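Long-range contacts in Galactose/lactose metabolism regulatory protein GAL80 (Saccharomyces cerevisiae, PDB 3BTV), which represses the galactose and lactose metabolic genes of yeast by binding the activator GAL4 and blocking its transcriptional activation when no inducing sugar is present: residues B[160-165]-B[221-226]; B[192-197]-B[243-248]. The protein carries 1 engineered substitution. All blocks are in the same frame, centred on the assembly; numbering follows the deposited sequence.

Overall arrangement
Both contacts belong to the C-terminal domain of the repressor, and their segments alternate along the chain: 160-165, 192-197, 221-226, then 243-248. Contact 1 is a buried pairing of helices 159-169 and 209-225 against the large mixed sheet, its centre about 14 Å from the centre of the chain. Contact 2 joins strands 191-193 and 242-246 of a small three-stranded sheet, its centre about 25 Å from the chain centre and on the opposite side of it. The contact centres lie about 35 Å apart and the nearest atoms about 25 Å, so the two do not touch. Strand 191-193 and helix 209-225 follow each other in the chain, so one continuous piece of chain runs from contact 2 into contact 1.

Contact 1: residues B[160-165]-B[221-226]; sequences YILRAK and LQYMTS
Lys-165 carries the polar part of this helix pair. Its chain leaves with CG anti to the backbone N, runs extended, and bends at the last torsion (chi4 58°), which brings NZ to the carbonyl of Tyr-223. That bond, Lys-165 NZ to Tyr-223 O at 2.9 Å, lies nearly along the C=O axis (163°). NZ also donates to Phe-397 O, so the buried ammonium is held by two backbone carbonyls, while Ser-226 OG stands 3.0 Å from Lys-165 NZ.

The same side chain crosses one face of the Tyr-223 ring at about a right angle. Lys-165 CD makes a CH-pi contact 3.9 Å from the centroid of the Tyr-223 ring, and Lys-165 NZ sits over that face at 4.4 Å from the centroid in a cation-pi contact; Phe-399 gives Lys-165 a second one. Tyr-223 OH is hydrogen-bonded to Asp-398 O, which fixes the far end of the ring.

Apolar packing fills the rest. Leu-162 CD2 and Ile-161 CG2 meet the ring edge. Ile-161 CG2 also presses on Met-224 CG at 3.5 Å, and Met-224 SD lies 3.7 Å from Ala-164 CB. Beyond them, on strand 305-310, Leu-306 touches Ala-164 and Leu-308 touches Met-224.

Helix 209-225 ends in a Schellman motif with Ser-226 at C-prime. These are two neighbouring helices, the segment axes 8.9 Å and 38° apart, packed on the large mixed sheet of the C-terminal domain that accompanies the Rossmann domain.

Contact 2: residues B[192-197]-B[243-248]; sequences RPVKSP and QELIDE
Three backbone hydrogen bonds form the first shell. Arg-192 N donates to Glu-244 O at 2.6 Å from above the carbonyl plane, Ile-246 N donates to Arg-192 O, and Val-194 N reaches Ile-246 O at 2.9 Å in the carbonyl plane. Arg-192 thus pairs with Leu-245, and Pro-193, which lacks an N-H, with Ile-246.

On the Arg-192 face, the arginine chain starts with CG anti to the backbone N and bends at chi3 (-45°). NE and NH2 then grip one atom side-on: Gln-243 OE1 lies 2.9 Å from Arg-192 NE and in the guanidinium plane, although the amide plane is turned 59° from it.

Leu-245 CD2 packs 3.5 Å from Val-194 CA. On the other face, Pro-193 and Ile-246 lie side by side, with Pro-193 CD 4.1 Å from Ile-246 CG1.

Farther out, Gln-243 NE2 donates to Gly-189 O and Trp-187 O, which fixes which way round the amide sits. Arg-192 NH2 also bonds Pro-258 O, and Tyr-201 makes a cation-pi contact with Arg-192. An alanine in place of Arg-192 would remove the two-nitrogen grip and the links to Pro-258 O and Tyr-201, and Gln-243 would probably be less firmly placed.

A type I turn starting at Pro-193, the last bridged residue, takes the chain out of the sheet, with Ser-196 N hydrogen-bonded to Pro-193 O. This is a parallel strand pair in a small mixed sheet: 191-193 is outermost within this chain, and 242-246 is the middle strand, with 255-258 antiparallel on its other side.

Contact 1: residues B[160-165]-B[221-226]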
# COMPACT_ATOMS: atom_id res chain seq x y z
N TYR B 160 6.82 14.46 -17.60
CA TYR B 160 6.69 14.33 -16.15
C TYR B 160 7.67 13.33 -15.55
O TYR B 160 8.30 13.60 -14.52
CB TYR B 160 5.27 13.95 -15.79
CG TYR B 160 4.26 14.97 -16.27
CD1 TYR B 160 3.46 14.74 -17.39
CD2 TYR B 160 4.11 16.18 -15.60
CE1 TYR B 160 2.53 15.70 -17.83
CE2 TYR B 160 3.19 17.14 -16.03
CZ TYR B 160 2.41 16.90 -17.14
OH TYR B 160 1.50 17.86 -17.55
N ILE B 161 7.77 12.17 -16.18
CA ILE B 161 8.70 11.14 -15.73
C ILE B 161 10.14 11.65 -15.79
O ILE B 161 10.88 11.50 -14.82
CB ILE B 161 8.58 9.87 -16.60
CG1 ILE B 161 7.14 9.36 -16.60
CG2 ILE B 161 9.52 8.78 -16.11
CD1 ILE B 161 6.55 9.25 -15.24
N LEU B 162 10.53 12.25 -16.91
CA LEU B 162 11.90 12.72 -17.05
C LEU B 162 12.23 13.82 -16.03
O LEU B 162 13.32 13.82 -15.46
CB LEU B 162 12.16 13.20 -18.48
CG LEU B 162 12.17 12.03 -19.47
CD1 LEU B 162 12.15 12.55 -20.90
CD2 LEU B 162 13.38 11.15 -19.22
N ARG B 163 11.30 14.74 -15.80
CA ARG B 163 11.50 15.78 -14.78
C ARG B 163 11.67 15.13 -13.39
O ARG B 163 12.58 15.48 -12.65
CB ARG B 163 10.34 16.78 -14.76
CG ARG B 163 10.41 17.86 -15.84
CD ARG B 163 11.09 19.14 -15.35
NE ARG B 163 10.96 20.25 -16.30
CZ ARG B 163 11.22 21.53 -16.02
NH1 ARG B 163 11.62 21.88 -14.81
NH2 ARG B 163 11.07 22.46 -16.96
N ALA B 164 10.81 14.18 -13.06
CA ALA B 164 10.95 13.50 -11.76
C ALA B 164 12.31 12.79 -11.64
O ALA B 164 13.00 12.90 -10.60
CB ALA B 164 9.81 12.52 -11.55
N LYS B 165 12.69 12.08 -12.70
CA LYS B 165 13.97 11.36 -12.72
C LYS B 165 15.12 12.34 -12.50
O LYS B 165 16.07 12.05 -11.77
CB LYS B 165 14.16 10.66 -14.06
CG LYS B 165 15.43 9.77 -14.15
CD LYS B 165 15.43 8.96 -15.46
CE LYS B 165 16.75 8.25 -15.73
NZ LYS B 165 17.15 7.31 -14.67
N LEU B 221 8.61 3.50 -12.50
CA LEU B 221 9.09 3.67 -11.13
C LEU B 221 10.57 3.33 -11.05
O LEU B 221 11.36 4.09 -10.50
CB LEU B 221 8.32 2.79 -10.13
CG LEU B 221 8.82 3.06 -8.71
CD1 LEU B 221 8.43 4.50 -8.25
CD2 LEU B 221 8.29 2.02 -7.74
N GLN B 222 10.94 2.19 -11.62
CA GLN B 222 12.32 1.75 -11.60
C GLN B 222 13.20 2.67 -12.40
O GLN B 222 14.33 2.95 -12.03
CB GLN B 222 12.43 0.33 -12.16
CG GLN B 222 11.80 -0.70 -11.25
CD GLN B 222 11.68 -2.04 -11.94
OE1 GLN B 222 12.49 -2.94 -11.73
NE2 GLN B 222 10.69 -2.18 -12.80
N TYR B 223 12.65 3.16 -13.50
CA TYR B 223 13.38 4.11 -14.34
C TYR B 223 13.65 5.44 -13.63
O TYR B 223 14.76 5.98 -13.70
CB TYR B 223 12.63 4.33 -15.66
CG TYR B 223 13.39 5.17 -16.66
CD1 TYR B 223 14.59 4.73 -17.21
CD2 TYR B 223 12.90 6.41 -17.06
CE1 TYR B 223 15.29 5.50 -18.12
CE2 TYR B 223 13.59 7.18 -17.99
CZ TYR B 223 14.78 6.73 -18.50
OH TYR B 223 15.47 7.49 -19.40
N MET B 224 12.65 5.97 -12.92
CA MET B 224 12.78 7.25 -12.21
C MET B 224 13.71 7.18 -11.01
O MET B 224 14.40 8.14 -10.69
CB MET B 224 11.41 7.72 -11.70
CG MET B 224 10.51 8.31 -12.75
SD MET B 224 9.00 8.94 -11.98
CE MET B 224 8.23 7.44 -11.34
N THR B 225 13.71 6.04 -10.31
CA THR B 225 14.52 5.90 -9.13
C THR B 225 15.86 5.30 -9.49
O THR B 225 16.73 5.16 -8.64
CB THR B 225 13.83 5.01 -8.06
OG1 THR B 225 13.67 3.68 -8.57
CG2 THR B 225 12.47 5.59 -7.67
N SER B 226 16.03 4.93 -10.75
CA SER B 226 17.25 4.24 -11.18
C SER B 226 17.57 3.04 -10.29
O SER B 226 18.70 2.88 -9.85
CB SER B 226 18.45 5.19 -11.18
OG SER B 226 18.25 6.29 -12.06

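Contact 2: residues B[192-197]-B[243-248]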
# COMPACT_ATOMS: atom_id res chain seq x y z
N ARG B 192 -18.24 -4.53 -18.00
CA ARG B 192 -17.56 -4.50 -19.28
C ARG B 192 -18.52 -3.99 -20.33
O ARG B 192 -19.67 -4.42 -20.36
CB ARG B 192 -17.08 -5.89 -19.67
CG ARG B 192 -16.33 -5.93 -20.99
CD ARG B 192 -16.11 -7.35 -21.45
NE ARG B 192 -15.66 -8.21 -20.36
CZ ARG B 192 -15.69 -9.53 -20.40
NH1 ARG B 192 -16.16 -10.15 -21.47
NH2 ARG B 192 -15.26 -10.25 -19.37
N PRO B 193 -18.06 -3.07 -21.18
CA PRO B 193 -18.85 -2.62 -22.34
C PRO B 193 -19.08 -3.76 -23.33
O PRO B 193 -18.13 -4.43 -23.72
CB PRO B 193 -17.96 -1.54 -22.96
CG PRO B 193 -17.11 -1.05 -21.83
CD PRO B 193 -16.85 -2.26 -20.98
N VAL B 194 -20.33 -3.97 -23.72
CA VAL B 194 -20.67 -5.03 -24.67
C VAL B 194 -19.78 -4.96 -25.91
O VAL B 194 -19.42 -5.98 -26.49
CB VAL B 194 -22.14 -4.94 -25.10
CG1 VAL B 194 -22.44 -3.56 -25.69
CG2 VAL B 194 -22.48 -6.04 -26.09
N LYS B 195 -19.41 -3.74 -26.30
CA LYS B 195 -18.60 -3.50 -27.49
C LYS B 195 -17.14 -3.95 -27.31
O LYS B 195 -16.37 -3.93 -28.27
CB LYS B 195 -18.65 -2.01 -27.84
CG LYS B 195 -17.84 -1.60 -29.07
CD LYS B 195 -17.68 -0.08 -29.14
CE LYS B 195 -16.80 0.35 -30.31
NZ LYS B 195 -17.48 0.16 -31.62
N SER B 196 -16.78 -4.36 -26.10
CA SER B 196 -15.38 -4.68 -25.80
C SER B 196 -14.94 -6.09 -26.18
O SER B 196 -15.64 -7.07 -25.90
CB SER B 196 -15.06 -4.42 -24.32
OG SER B 196 -14.55 -3.12 -24.14
N PRO B 197 -13.76 -6.19 -26.81
CA PRO B 197 -13.11 -7.41 -27.28
C PRO B 197 -12.97 -8.44 -26.16
O PRO B 197 -12.40 -8.12 -25.12
CB PRO B 197 -11.72 -6.93 -27.70
CG PRO B 197 -11.90 -5.50 -28.03
CD PRO B 197 -12.96 -4.98 -27.11
N GLN B 243 -18.26 -10.25 -15.16
CA GLN B 243 -18.49 -8.82 -15.29
C GLN B 243 -19.86 -8.55 -15.90
O GLN B 243 -20.39 -9.37 -16.67
CB GLN B 243 -17.41 -8.20 -16.18
CG GLN B 243 -16.03 -8.11 -15.53
CD GLN B 243 -15.03 -7.52 -16.48
OE1 GLN B 243 -14.87 -8.00 -17.62
NE2 GLN B 243 -14.37 -6.45 -16.04
N GLU B 244 -20.43 -7.39 -15.57
CA GLU B 244 -21.69 -6.96 -16.14
C GLU B 244 -21.43 -6.16 -17.40
O GLU B 244 -20.67 -5.19 -17.38
CB GLU B 244 -22.43 -6.07 -15.15
CG GLU B 244 -22.84 -6.77 -13.87
CD GLU B 244 -24.13 -7.55 -14.03
OE1 GLU B 244 -24.72 -7.50 -15.13
OE2 GLU B 244 -24.56 -8.21 -13.05
N LEU B 245 -22.06 -6.57 -18.49
CA LEU B 245 -21.98 -5.82 -19.74
C LEU B 245 -22.66 -4.46 -19.59
O LEU B 245 -23.73 -4.36 -18.99
CB LEU B 245 -22.62 -6.62 -20.88
CG LEU B 245 -21.83 -7.82 -21.40
CD1 LEU B 245 -22.63 -8.60 -22.44
CD2 LEU B 245 -20.51 -7.35 -22.01
N ILE B 246 -22.04 -3.41 -20.12
CA ILE B 246 -22.65 -2.08 -20.13
C ILE B 246 -22.69 -1.49 -21.55
O ILE B 246 -21.91 -1.89 -22.43
CB ILE B 246 -21.92 -1.09 -19.19
CG1 ILE B 246 -20.42 -1.06 -19.48
CG2 ILE B 246 -22.17 -1.45 -17.74
CD1 ILE B 246 -19.69 0.16 -18.94
N ASP B 247 -23.60 -0.54 -21.78
CA ASP B 247 -23.69 0.15 -23.06
C ASP B 247 -22.85 1.42 -23.07
O ASP B 247 -22.18 1.75 -22.08
CB ASP B 247 -25.14 0.48 -23.41
CG ASP B 247 -25.76 1.51 -22.48
OD1 ASP B 247 -25.04 2.04 -21.60
OD2 ASP B 247 -26.96 1.80 -22.64
N GLU B 248 -22.89 2.13 -24.20
CA GLU B 248 -22.08 3.33 -24.39
C GLU B 248 -22.44 4.41 -23.37
O GLU B 248 -21.60 5.24 -23.00
CB GLU B 248 -22.28 3.86 -25.81
CG GLU B 248 -22.27 2.77 -26.86
CD GLU B 248 -23.26 3.03 -27.98
OE1 GLU B 248 -23.87 4.11 -27.99
OE2 GLU B 248 -23.42 2.14 -28.84